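Local coordinates for acyl-CoA dehydrogenase domain protein Tcur3483 (Thermomonospora curvata, PDB 6WY9) that binds FAD and probably oxidises the CH-CH bond of an acyl-CoA-type substrate, as a member of the acyl-CoA dehydrogenase family, at residues L32-R37 with V95-E99; D154-L158 with K199-I203; R300-L305 with D342-T346. One frame throughout, in Å; residues are numbered along the deposited sequence.

Contact 1: residues L32-R37 with V95-E99; sequences LRAELR and VLFDE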
ATOM      1  N   LEU A  32      18.821 -23.610 -26.157  1.00 47.21           N
ATOM      2  CA  LEU A  32      18.416 -24.454 -25.040  1.00 48.59           C
ATOM      3  C   LEU A  32      16.915 -24.369 -24.826  1.00 49.48           C
ATOM      4  O   LEU A  32      16.227 -25.386 -24.655  1.00 50.44           O
ATOM      5  CB  LEU A  32      19.157 -24.026 -23.775  1.00 50.80           C
ATOM      6  CG  LEU A  32      18.742 -24.741 -22.499  1.00 52.00           C
ATOM      7  CD1 LEU A  32      19.026 -26.243 -22.633  1.00 51.89           C
ATOM      8  CD2 LEU A  32      19.566 -24.123 -21.383  1.00 54.39           C
ATOM      9  N   ARG A  33      16.385 -23.149 -24.870  1.00 48.77           N
ATOM     10  CA  ARG A  33      14.951 -22.953 -24.745  1.00 51.28           C
ATOM     11  C   ARG A  33      14.199 -23.786 -25.782  1.00 51.19           C
ATOM     12  O   ARG A  33      13.234 -24.480 -25.454  1.00 52.72           O
ATOM     13  CB  ARG A  33      14.635 -21.449 -24.883  1.00 54.06           C
ATOM     14  CG  ARG A  33      13.520 -20.951 -23.990  1.00 56.36           C
ATOM     15  CD  ARG A  33      13.272 -19.425 -24.009  1.00 57.72           C
ATOM     16  NE  ARG A  33      14.013 -18.761 -22.939  1.00 59.81           N
ATOM     17  CZ  ARG A  33      13.691 -18.828 -21.639  1.00 64.07           C
ATOM     18  NH1 ARG A  33      12.642 -19.541 -21.222  1.00 65.36           N
ATOM     19  NH2 ARG A  33      14.426 -18.187 -20.737  1.00 65.36           N
ATOM     20  N   ALA A  34      14.630 -23.731 -27.053  1.00 48.58           N
ATOM     21  CA  ALA A  34      13.880 -24.383 -28.131  1.00 46.90           C
ATOM     22  C   ALA A  34      13.963 -25.908 -28.043  1.00 48.13           C
ATOM     23  O   ALA A  34      12.993 -26.617 -28.371  1.00 47.39           O
ATOM     24  CB  ALA A  34      14.392 -23.898 -29.499  1.00 44.42           C
ATOM     25  N   GLU A  35      15.137 -26.422 -27.647  1.00 46.91           N
ATOM     26  CA  GLU A  35      15.306 -27.836 -27.369  1.00 50.57           C
ATOM     27  C   GLU A  35      14.355 -28.301 -26.265  1.00 50.85           C
ATOM     28  O   GLU A  35      13.731 -29.361 -26.377  1.00 50.95           O
ATOM     29  CB  GLU A  35      16.760 -28.113 -26.965  1.00 53.15           C
ATOM     30  CG  GLU A  35      16.966 -29.505 -26.412  1.00 58.60           C
ATOM     31  CD  GLU A  35      18.412 -29.795 -25.996  1.00 63.36           C
ATOM     32  OE1 GLU A  35      18.717 -30.957 -25.683  1.00 66.11           O
ATOM     33  OE2 GLU A  35      19.245 -28.872 -25.985  1.00 64.73           O
ATOM     34  N   LEU A  36      14.276 -27.551 -25.168  1.00 50.20           N
ATOM     35  CA  LEU A  36      13.460 -28.028 -24.049  1.00 53.88           C
ATOM     36  C   LEU A  36      11.972 -28.024 -24.387  1.00 57.90           C
ATOM     37  O   LEU A  36      11.233 -28.872 -23.874  1.00 60.94           O
ATOM     38  CB  LEU A  36      13.732 -27.214 -22.770  1.00 52.14           C
ATOM     39  CG  LEU A  36      15.078 -27.487 -22.065  1.00 52.85           C
ATOM     40  CD1 LEU A  36      15.462 -26.328 -21.129  1.00 52.35           C
ATOM     41  CD2 LEU A  36      15.067 -28.827 -21.302  1.00 53.54           C
ATOM     42  N   ARG A  37      11.511 -27.113 -25.254  1.00 59.80           N
ATOM     43  CA  ARG A  37      10.114 -27.155 -25.690  1.00 61.39           C
ATOM     44  C   ARG A  37       9.836 -28.415 -26.490  1.00 62.21           C
ATOM     45  O   ARG A  37       8.875 -29.138 -26.210  1.00 63.25           O
ATOM     46  CB  ARG A  37       9.762 -25.929 -26.534  1.00 64.03           C
ATOM     47  CG  ARG A  37      10.075 -24.602 -25.886  1.00 64.41           C
ATOM     48  CD  ARG A  37       8.911 -24.047 -25.139  1.00 65.18           C
ATOM     49  NE  ARG A  37       8.395 -22.918 -25.849  1.00 64.17           N
ATOM     50  CZ  ARG A  37       8.588 -21.633 -25.545  1.00 61.20           C
ATOM     51  NH1 ARG A  37       8.040 -20.728 -26.322  1.00 59.30           N
ATOM     52  NH2 ARG A  37       9.285 -21.253 -24.489  1.00 59.87           N
ATOM     53  N   VAL A  95      16.751 -21.224 -17.442  1.00 60.14           N
ATOM     54  CA  VAL A  95      15.998 -21.577 -18.648  1.00 57.23           C
ATOM     55  C   VAL A  95      15.302 -22.913 -18.437  1.00 54.88           C
ATOM     56  O   VAL A  95      14.112 -23.060 -18.722  1.00 54.59           O
ATOM     57  CB  VAL A  95      16.903 -21.607 -19.893  1.00 56.82           C
ATOM     58  CG1 VAL A  95      16.063 -21.930 -21.130  1.00 54.54           C
ATOM     59  CG2 VAL A  95      17.635 -20.275 -20.106  1.00 58.18           C
ATOM     60  N   LEU A  96      16.028 -23.896 -17.892  1.00 53.78           N
ATOM     61  CA  LEU A  96      15.429 -25.197 -17.598  1.00 53.57           C
ATOM     62  C   LEU A  96      14.212 -25.066 -16.669  1.00 53.31           C
ATOM     63  O   LEU A  96      13.109 -25.530 -16.997  1.00 52.42           O
ATOM     64  CB  LEU A  96      16.491 -26.122 -17.014  1.00 55.14           C
ATOM     65  CG  LEU A  96      15.985 -27.476 -16.482  1.00 56.95           C
ATOM     66  CD1 LEU A  96      15.187 -28.222 -17.518  1.00 55.38           C
ATOM     67  CD2 LEU A  96      17.172 -28.334 -16.011  1.00 59.61           C
ATOM     68  N   PHE A  97      14.374 -24.403 -15.521  1.00 54.65           N
ATOM     69  CA  PHE A  97      13.232 -24.246 -14.607  1.00 57.22           C
ATOM     70  C   PHE A  97      12.077 -23.496 -15.265  1.00 57.85           C
ATOM     71  O   PHE A  97      10.900 -23.828 -15.048  1.00 58.40           O
ATOM     72  CB  PHE A  97      13.665 -23.524 -13.330  1.00 61.19           C
ATOM     73  CG  PHE A  97      14.745 -24.243 -12.569  1.00 66.35           C
ATOM     74  CD1 PHE A  97      14.881 -25.621 -12.666  1.00 67.74           C
ATOM     75  CD2 PHE A  97      15.637 -23.545 -11.757  1.00 70.20           C
ATOM     76  CE1 PHE A  97      15.895 -26.298 -11.957  1.00 69.86           C
ATOM     77  CE2 PHE A  97      16.648 -24.219 -11.062  1.00 72.17           C
ATOM     78  CZ  PHE A  97      16.767 -25.594 -11.164  1.00 71.62           C
ATOM     79  N   ASP A  98      12.381 -22.471 -16.065  1.00 57.99           N
ATOM     80  CA  ASP A  98      11.278 -21.729 -16.676  1.00 58.51           C
ATOM     81  C   ASP A  98      10.523 -22.607 -17.663  1.00 56.78           C
ATOM     82  O   ASP A  98       9.285 -22.566 -17.733  1.00 56.61           O
ATOM     83  CB  ASP A  98      11.784 -20.456 -17.343  1.00 60.38           C
ATOM     84  CG  ASP A  98      10.636 -19.543 -17.774  1.00 66.43           C
ATOM     85  OD1 ASP A  98      10.437 -19.398 -18.999  1.00 67.64           O
ATOM     86  OD2 ASP A  98       9.909 -19.001 -16.893  1.00 69.62           O
ATOM     87  N   GLU A  99      11.244 -23.463 -18.380  1.00 55.44           N
ATOM     88  CA  GLU A  99      10.588 -24.249 -19.415  1.00 56.07           C
ATOM     89  C   GLU A  99       9.790 -25.407 -18.829  1.00 56.70           C
ATOM     90  O   GLU A  99       8.721 -25.731 -19.355  1.00 56.06           O
ATOM     91  CB  GLU A  99      11.627 -24.735 -20.440  1.00 53.67           C
ATOM     92  CG  GLU A  99      12.123 -23.589 -21.369  1.00 53.72           C
ATOM     93  CD  GLU A  99      11.020 -23.029 -22.267  1.00 55.23           C
ATOM     94  OE1 GLU A  99      10.214 -23.826 -22.792  1.00 55.99           O
ATOM     95  OE2 GLU A  99      10.927 -21.788 -22.424  1.00 56.28           O
TER
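E99 receives two arginines of the facing helix, R33 and R37, on a single carboxylate oxygen. R37 NH2 meets E99 OE2 at 2.7 Å on the syn side, the guanidinium and carboxylate nearly coplanar. R33 NH1 reaches E99 OE2 as well, at 3.1 Å from the anti side, its guanidinium steeply turned against the carboxylate, so both lone pairs of that oxygen are used. The glutamate folds back to get there, with CG anti to its carbonyl carbon (chi1 -74°) and the chain bent at chi2 (-65°). R33 is bent at chi3, which lays its guanidinium over V95: V95 CG1 sits 3.9 Å from R33 CZ, above the centre of the face. Its NH1 also makes a weak bond to D98 OD1, whose stronger partner is R274 of helix 263-286. Beneath the charges the contact turns greasy. L36 CD2 meets L96 CD1 at 3.8 Å, the two leucines crossing at about a right angle, while L32 CD2 lies 4.0 Å from V95 CB. Y77 covers L32 and L96 from a loop. With the two helix segments 36° from parallel, this is a helix-helix interface of the all-helical N-terminal domain of the acyl-CoA dehydrogenase fold, an apolar seam edged by a salt-bridge network.

Contact 2: residues D154-L158 with K199-I203; sequences DLASL and KHKGI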
ATOM      1  N   ASP A 154       8.180 -21.237  14.818  1.00 39.15           N
ATOM      2  CA  ASP A 154       9.153 -21.557  15.864  1.00 42.32           C
ATOM      3  C   ASP A 154       9.622 -23.002  15.694  1.00 42.36           C
ATOM      4  O   ASP A 154       9.346 -23.902  16.509  1.00 41.20           O
ATOM      5  CB  ASP A 154       8.545 -21.319  17.246  1.00 43.73           C
ATOM      6  CG  ASP A 154       9.535 -21.529  18.376  1.00 48.96           C
ATOM      7  OD1 ASP A 154      10.731 -21.736  18.128  1.00 49.79           O
ATOM      8  OD2 ASP A 154       9.084 -21.492  19.532  1.00 50.61           O
ATOM      9  N   LEU A 155      10.278 -23.222  14.552  1.00 42.97           N
ATOM     10  CA  LEU A 155      10.660 -24.579  14.181  1.00 45.48           C
ATOM     11  C   LEU A 155      11.632 -25.164  15.202  1.00 47.24           C
ATOM     12  O   LEU A 155      11.588 -26.368  15.479  1.00 48.66           O
ATOM     13  CB  LEU A 155      11.254 -24.590  12.760  1.00 45.32           C
ATOM     14  CG  LEU A 155      11.860 -25.930  12.276  1.00 46.41           C
ATOM     15  CD1 LEU A 155      10.832 -27.065  12.385  1.00 43.14           C
ATOM     16  CD2 LEU A 155      12.469 -25.854  10.850  1.00 46.97           C
ATOM     17  N   ALA A 156      12.489 -24.323  15.803  1.00 48.98           N
ATOM     18  CA  ALA A 156      13.457 -24.800  16.783  1.00 50.93           C
ATOM     19  C   ALA A 156      12.801 -25.326  18.062  1.00 52.46           C
ATOM     20  O   ALA A 156      13.501 -25.902  18.902  1.00 51.57           O
ATOM     21  CB  ALA A 156      14.476 -23.698  17.119  1.00 52.26           C
ATOM     22  N   SER A 157      11.480 -25.197  18.212  1.00 52.72           N
ATOM     23  CA  SER A 157      10.752 -25.826  19.308  1.00 56.05           C
ATOM     24  C   SER A 157      10.209 -27.203  18.965  1.00 52.12           C
ATOM     25  O   SER A 157       9.376 -27.703  19.717  1.00 52.14           O
ATOM     26  CB  SER A 157       9.566 -24.955  19.732  1.00 59.97           C
ATOM     27  OG  SER A 157      10.031 -23.905  20.544  1.00 63.90           O
ATOM     28  N   LEU A 158      10.601 -27.801  17.838  1.00 48.26           N
ATOM     29  CA  LEU A 158      10.036 -29.093  17.470  1.00 46.48           C
ATOM     30  C   LEU A 158      10.315 -30.142  18.557  1.00 48.01           C
ATOM     31  O   LEU A 158      11.314 -30.073  19.283  1.00 49.24           O
ATOM     32  CB  LEU A 158      10.607 -29.529  16.104  1.00 46.93           C
ATOM     33  CG  LEU A 158      12.137 -29.681  16.103  1.00 47.67           C
ATOM     34  CD1 LEU A 158      12.608 -31.053  16.682  1.00 49.81           C
ATOM     35  CD2 LEU A 158      12.737 -29.363  14.700  1.00 45.05           C
ATOM     36  N   LYS A 199      17.485 -25.134  22.498  1.00 69.55           N
ATOM     37  CA  LYS A 199      16.603 -25.696  21.471  1.00 70.53           C
ATOM     38  C   LYS A 199      17.293 -25.784  20.111  1.00 71.58           C
ATOM     39  O   LYS A 199      17.163 -26.797  19.417  1.00 72.12           O
ATOM     40  CB  LYS A 199      15.304 -24.894  21.379  1.00 70.42           C
ATOM     41  CG  LYS A 199      15.420 -23.429  20.974  1.00 72.03           C
ATOM     42  CD  LYS A 199      14.073 -22.721  21.237  1.00 70.93           C
ATOM     43  CE  LYS A 199      13.573 -21.877  20.060  1.00 68.27           C
ATOM     44  NZ  LYS A 199      12.277 -21.171  20.376  1.00 65.96           N
ATOM     45  N   HIS A 200      18.047 -24.752  19.717  1.00 72.55           N
ATOM     46  CA  HIS A 200      18.774 -24.800  18.452  1.00 72.31           C
ATOM     47  C   HIS A 200      19.877 -25.843  18.453  1.00 71.52           C
ATOM     48  O   HIS A 200      20.378 -26.202  17.384  1.00 71.32           O
ATOM     49  CB  HIS A 200      19.389 -23.439  18.136  1.00 77.39           C
ATOM     50  CG  HIS A 200      18.378 -22.370  17.878  1.00 79.69           C
ATOM     51  ND1 HIS A 200      17.866 -22.118  16.626  1.00 79.43           N
ATOM     52  CD2 HIS A 200      17.766 -21.505  18.718  1.00 80.63           C
ATOM     53  CE1 HIS A 200      16.984 -21.137  16.703  1.00 78.54           C
ATOM     54  NE2 HIS A 200      16.909 -20.744  17.962  1.00 79.09           N
ATOM     55  N   LYS A 201      20.285 -26.331  19.620  1.00 70.05           N
ATOM     56  CA  LYS A 201      21.415 -27.253  19.697  1.00 71.24           C
ATOM     57  C   LYS A 201      20.985 -28.670  20.070  1.00 68.55           C
ATOM     58  O   LYS A 201      21.829 -29.488  20.442  1.00 69.53           O
ATOM     59  CB  LYS A 201      22.465 -26.719  20.676  1.00 74.79           C
ATOM     60  CG  LYS A 201      22.598 -25.198  20.605  1.00 76.15           C
ATOM     61  CD  LYS A 201      24.021 -24.676  20.587  1.00 80.69           C
ATOM     62  CE  LYS A 201      24.677 -24.808  21.942  1.00 84.58           C
ATOM     63  NZ  LYS A 201      25.704 -23.751  22.253  1.00 88.47           N
ATOM     64  N   GLY A 202      19.687 -28.975  19.971  1.00 64.35           N
ATOM     65  CA  GLY A 202      19.168 -30.279  20.348  1.00 62.47           C
ATOM     66  C   GLY A 202      18.587 -31.070  19.188  1.00 59.68           C
ATOM     67  O   GLY A 202      17.950 -32.106  19.389  1.00 59.09           O
ATOM     68  N   ILE A 203      18.841 -30.618  17.959  1.00 58.43           N
ATOM     69  CA  ILE A 203      18.139 -31.095  16.770  1.00 55.14           C
ATOM     70  C   ILE A 203      19.109 -31.849  15.876  1.00 58.67           C
ATOM     71  O   ILE A 203      20.269 -31.449  15.729  1.00 60.93           O
ATOM     72  CB  ILE A 203      17.515 -29.907  16.024  1.00 51.32           C
ATOM     73  CG1 ILE A 203      16.445 -29.266  16.898  1.00 48.66           C
ATOM     74  CG2 ILE A 203      16.912 -30.337  14.661  1.00 49.21           C
ATOM     75  CD1 ILE A 203      16.043 -27.890  16.408  1.00 47.85           C
TER
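K199 starts out with CG between its backbone N and carbonyl carbon (chi1 62°) and bends at chi3 (-132°), a path that carries the chain past A156 to D154. D154 has CG anti to its own N (chi1 -176°), which presents OD1 to the lysine. K199 NZ meets D154 OD1 at 2.8 Å on the syn side, a little out of the carboxylate plane, and the two side chains cross at about a right angle. On the other oxygen, S157 OG donates to D154 OD2 at 2.8 Å from well above the plane; a neighbouring subunit adds a weak bond to OD2 and a hydrogen bond to the backbone N of D154. A156 fills the middle: A156 CB touches K199 CE at 3.6 Å and lies over one face of the H200 ring, 3.8 Å from the centroid and close to the ring normal, a CH-pi contact shifted toward the rim near CE1. Deeper in, I203 CD1 reaches both L158 CD2 and A156 CA, each at 4.0 Å. R192, from the end of strand 186-192, ties the loops together by hydrogen bonds to the carbonyls of A156, L158 and K199. The contact thus joins two loops of the middle domain, one following the FAD-binding residues G152 and T153, the other leading into strand 203-209, with W251 of helix 250-260 packing against both H200 and I203.

Contact 3: residues R300-L305 with D342-T346; sequences RTYAKL and DVQRT. With GOL (glycerol), chain I.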
ATOM      1  N   ARG A 300       2.650  -1.014 -13.470  1.00 35.24           N
ATOM      2  CA  ARG A 300       3.062  -1.167 -12.080  1.00 36.62           C
ATOM      3  C   ARG A 300       3.546  -2.582 -11.808  1.00 35.74           C
ATOM      4  O   ARG A 300       4.591  -2.772 -11.178  1.00 34.00           O
ATOM      5  CB  ARG A 300       1.919  -0.812 -11.105  1.00 33.87           C
ATOM      6  CG  ARG A 300       2.366  -0.551  -9.670  1.00 34.93           C
ATOM      7  CD  ARG A 300       1.147  -0.266  -8.692  1.00 35.15           C
ATOM      8  NE  ARG A 300       0.204  -1.386  -8.778  1.00 34.92           N
ATOM      9  CZ  ARG A 300       0.382  -2.554  -8.167  1.00 38.21           C
ATOM     10  NH1 ARG A 300       1.457  -2.747  -7.384  1.00 37.74           N
ATOM     11  NH2 ARG A 300      -0.493  -3.547  -8.336  1.00 35.56           N
ATOM     12  N   THR A 301       2.847  -3.590 -12.347  1.00 35.06           N
ATOM     13  CA  THR A 301       3.328  -4.954 -12.127  1.00 34.23           C
ATOM     14  C   THR A 301       4.593  -5.226 -12.930  1.00 35.85           C
ATOM     15  O   THR A 301       5.451  -5.980 -12.458  1.00 36.96           O
ATOM     16  CB  THR A 301       2.244  -6.003 -12.420  1.00 34.46           C
ATOM     17  OG1 THR A 301       1.684  -5.746 -13.705  1.00 34.58           O
ATOM     18  CG2 THR A 301       1.135  -5.941 -11.362  1.00 34.43           C
ATOM     19  N   TYR A 302       4.736  -4.656 -14.152  1.00 34.39           N
ATOM     20  CA  TYR A 302       6.006  -4.753 -14.860  1.00 34.57           C
ATOM     21  C   TYR A 302       7.173  -4.251 -13.975  1.00 35.96           C
ATOM     22  O   TYR A 302       8.263  -4.864 -13.905  1.00 35.15           O
ATOM     23  CB  TYR A 302       5.930  -3.933 -16.164  1.00 33.50           C
ATOM     24  CG  TYR A 302       7.179  -3.918 -17.020  1.00 35.57           C
ATOM     25  CD1 TYR A 302       7.397  -4.902 -17.980  1.00 39.12           C
ATOM     26  CD2 TYR A 302       8.151  -2.905 -16.901  1.00 37.24           C
ATOM     27  CE1 TYR A 302       8.536  -4.862 -18.829  1.00 41.38           C
ATOM     28  CE2 TYR A 302       9.278  -2.881 -17.727  1.00 40.56           C
ATOM     29  CZ  TYR A 302       9.483  -3.866 -18.683  1.00 42.04           C
ATOM     30  OH  TYR A 302      10.622  -3.820 -19.513  1.00 43.61           O
ATOM     31  N   ALA A 303       6.992  -3.081 -13.369  1.00 35.70           N
ATOM     32  CA  ALA A 303       8.097  -2.483 -12.612  1.00 36.17           C
ATOM     33  C   ALA A 303       8.445  -3.336 -11.394  1.00 36.01           C
ATOM     34  O   ALA A 303       9.628  -3.476 -11.055  1.00 36.00           O
ATOM     35  CB  ALA A 303       7.735  -1.072 -12.156  1.00 34.81           C
ATOM     36  N   LYS A 304       7.430  -3.907 -10.744  1.00 33.20           N
ATOM     37  CA  LYS A 304       7.663  -4.724  -9.547  1.00 35.57           C
ATOM     38  C   LYS A 304       8.254  -6.083  -9.907  1.00 36.80           C
ATOM     39  O   LYS A 304       9.089  -6.612  -9.157  1.00 36.06           O
ATOM     40  CB  LYS A 304       6.370  -4.883  -8.748  1.00 34.58           C
ATOM     41  CG  LYS A 304       5.951  -3.567  -7.989  1.00 34.85           C
ATOM     42  CD  LYS A 304       4.845  -3.861  -6.998  1.00 36.23           C
ATOM     43  CE  LYS A 304       5.378  -4.691  -5.827  1.00 37.15           C
ATOM     44  NZ  LYS A 304       4.271  -4.782  -4.832  1.00 38.63           N
ATOM     45  N   LEU A 305       7.821  -6.654 -11.048  1.00 36.92           N
ATOM     46  CA  LEU A 305       8.424  -7.866 -11.598  1.00 36.52           C
ATOM     47  C   LEU A 305       9.846  -7.634 -12.045  1.00 36.40           C
ATOM     48  O   LEU A 305      10.659  -8.562 -11.966  1.00 35.28           O
ATOM     49  CB  LEU A 305       7.619  -8.426 -12.792  1.00 36.45           C
ATOM     50  CG  LEU A 305       6.299  -9.113 -12.354  1.00 35.50           C
ATOM     51  CD1 LEU A 305       5.389  -9.318 -13.613  1.00 35.75           C
ATOM     52  CD2 LEU A 305       6.534 -10.466 -11.613  1.00 35.08           C
ATOM     53  N   ASP A 342       0.685  -9.719  -5.358  1.00 36.36           N
ATOM     54  CA  ASP A 342       0.271  -8.464  -6.008  1.00 37.80           C
ATOM     55  C   ASP A 342      -0.025  -8.687  -7.502  1.00 35.22           C
ATOM     56  O   ASP A 342      -1.068  -8.272  -8.024  1.00 34.01           O
ATOM     57  CB  ASP A 342       1.398  -7.437  -5.805  1.00 40.36           C
ATOM     58  CG  ASP A 342       1.073  -6.053  -6.353  1.00 42.17           C
ATOM     59  OD1 ASP A 342      -0.058  -5.773  -6.830  1.00 41.91           O
ATOM     60  OD2 ASP A 342       2.018  -5.237  -6.318  1.00 42.79           O
ATOM     61  N   VAL A 343       0.871  -9.385  -8.198  1.00 34.87           N
ATOM     62  CA  VAL A 343       0.658  -9.645  -9.618  1.00 35.33           C
ATOM     63  C   VAL A 343      -0.574 -10.549  -9.843  1.00 36.30           C
ATOM     64  O   VAL A 343      -1.381 -10.334 -10.773  1.00 35.64           O
ATOM     65  CB  VAL A 343       1.952 -10.248 -10.201  1.00 36.42           C
ATOM     66  CG1 VAL A 343       1.745 -10.699 -11.673  1.00 36.98           C
ATOM     67  CG2 VAL A 343       3.096  -9.215 -10.109  1.00 34.35           C
ATOM     68  N   GLN A 344      -0.732 -11.582  -9.012  1.00 35.47           N
ATOM     69  CA  GLN A 344      -1.918 -12.423  -9.120  1.00 36.48           C
ATOM     70  C   GLN A 344      -3.191 -11.605  -8.965  1.00 36.86           C
ATOM     71  O   GLN A 344      -4.135 -11.786  -9.734  1.00 37.47           O
ATOM     72  CB  GLN A 344      -1.865 -13.566  -8.088  1.00 35.16           C
ATOM     73  CG  GLN A 344      -0.811 -14.638  -8.484  1.00 37.05           C
ATOM     74  CD  GLN A 344      -0.271 -15.479  -7.318  1.00 37.60           C
ATOM     75  OE1 GLN A 344      -0.722 -15.345  -6.172  1.00 38.81           O
ATOM     76  NE2 GLN A 344       0.736 -16.332  -7.607  1.00 38.29           N
ATOM     77  N   ARG A 345      -3.260 -10.736  -7.940  1.00 37.87           N
ATOM     78  CA  ARG A 345      -4.463  -9.923  -7.738  1.00 37.70           C
ATOM     79  C   ARG A 345      -4.713  -9.054  -8.947  1.00 34.54           C
ATOM     80  O   ARG A 345      -5.841  -8.935  -9.430  1.00 33.29           O
ATOM     81  CB  ARG A 345      -4.321  -8.994  -6.518  1.00 38.16           C
ATOM     82  CG  ARG A 345      -4.404  -9.674  -5.142  1.00 41.13           C
ATOM     83  CD  ARG A 345      -4.062  -8.645  -4.030  1.00 40.77           C
ATOM     84  NE  ARG A 345      -4.985  -7.492  -4.012  1.00 40.08           N
ATOM     85  CZ  ARG A 345      -5.273  -6.835  -2.897  1.00 39.61           C
ATOM     86  NH1 ARG A 345      -4.740  -7.229  -1.749  1.00 37.36           N
ATOM     87  NH2 ARG A 345      -6.075  -5.794  -2.909  1.00 39.97           N
ATOM     88  N   THR A 346      -3.643  -8.432  -9.442  1.00 34.44           N
ATOM     89  CA  THR A 346      -3.764  -7.403 -10.461  1.00 36.13           C
ATOM     90  C   THR A 346      -4.162  -8.006 -11.806  1.00 35.46           C
ATOM     91  O   THR A 346      -5.057  -7.489 -12.471  1.00 34.82           O
ATOM     92  CB  THR A 346      -2.442  -6.632 -10.572  1.00 37.50           C
ATOM     93  OG1 THR A 346      -2.111  -6.054  -9.305  1.00 37.00           O
ATOM     94  CG2 THR A 346      -2.573  -5.518 -11.622  1.00 39.20           C
TER
HETATM   95  C1  GOL I 407      -4.039  -3.276  -9.088  1.00 87.29           C
HETATM   96  O1  GOL I 407      -3.024  -2.257  -9.124  1.00 86.39           O
HETATM   97  C2  GOL I 407      -4.467  -3.579  -7.623  1.00 87.80           C
HETATM   98  O2  GOL I 407      -5.658  -2.970  -7.279  1.00 88.96           O
HETATM   99  C3  GOL I 407      -4.634  -5.123  -7.579  1.00 86.62           C
HETATM  100  O3  GOL I 407      -5.380  -5.486  -6.416  1.00 85.53           O
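This is an antiparallel helix-helix contact in the C-terminal domain, between helices 292-321 and 326-350, whose segments run at 161° to each other with axes 10.3 Å apart. Its polar side is a network built on D342. R300 comes at the carboxylate end-on from the opposite direction, one nitrogen to each oxygen: R300 NH1 to D342 OD2 at 2.8 Å and R300 NH2 to D342 OD1 at 2.7 Å. Both bonds are almost straight, both use syn lone pairs, and the two flat groups are nearly coplanar. R300 has CG anti to its N (chi1 -163°) and turns at chi3 (55°), which swings the guanidinium across to the other helix. K304 NZ then takes the anti side of D342 OD2 at 2.7 Å, crossing D342 at about a right angle, and the two cations probably keep this aspartate ionised. An asparagine here would probably leave R300 and K304 without the negative charge they share and break the paired grip on the guanidinium. A glycerol, probably from the crystallisation liquor, bridges R300 NH2 through its O1 and R345 NE through its O3. An aromatic side chain of a neighbouring subunit packs on R300 and K304. Toward the interior the contact is apolar: T301 CG2 meets T346 CB at 3.7 Å, and L305 CG meets V343 CG2 at 3.9 Å, each pair tip to tip. T346 OG1 turns back to the carbonyl of D342, while T301 OG1 bonds to that of D297. L305 and V343 also rest on helix 263-286, and the two helices form an antiparallel helical hairpin within the C-terminal helical bundle of the acyl-CoA dehydrogenase fold.

The three contacts fall in the three successive regions of the fold, follow one another along the chain and share no helix or strand. Contact 1 is the most buried, contacts 2 and 3 only partly so. Contacts 1 and 3, centres about 24 Å apart, both join two helices, and each has residues packed on helix 263-286; their directions differ, inclined but pointing the same way in one and antiparallel in the other. In each, a carboxylate gathers two cations beside an apolar seam. Contact 2, centred about 40 Å from the centre of contact 1 and across the chain's centre, joins loops instead, relies on a single salt bridge and a CH-pi contact, and alone lies close to the flavin.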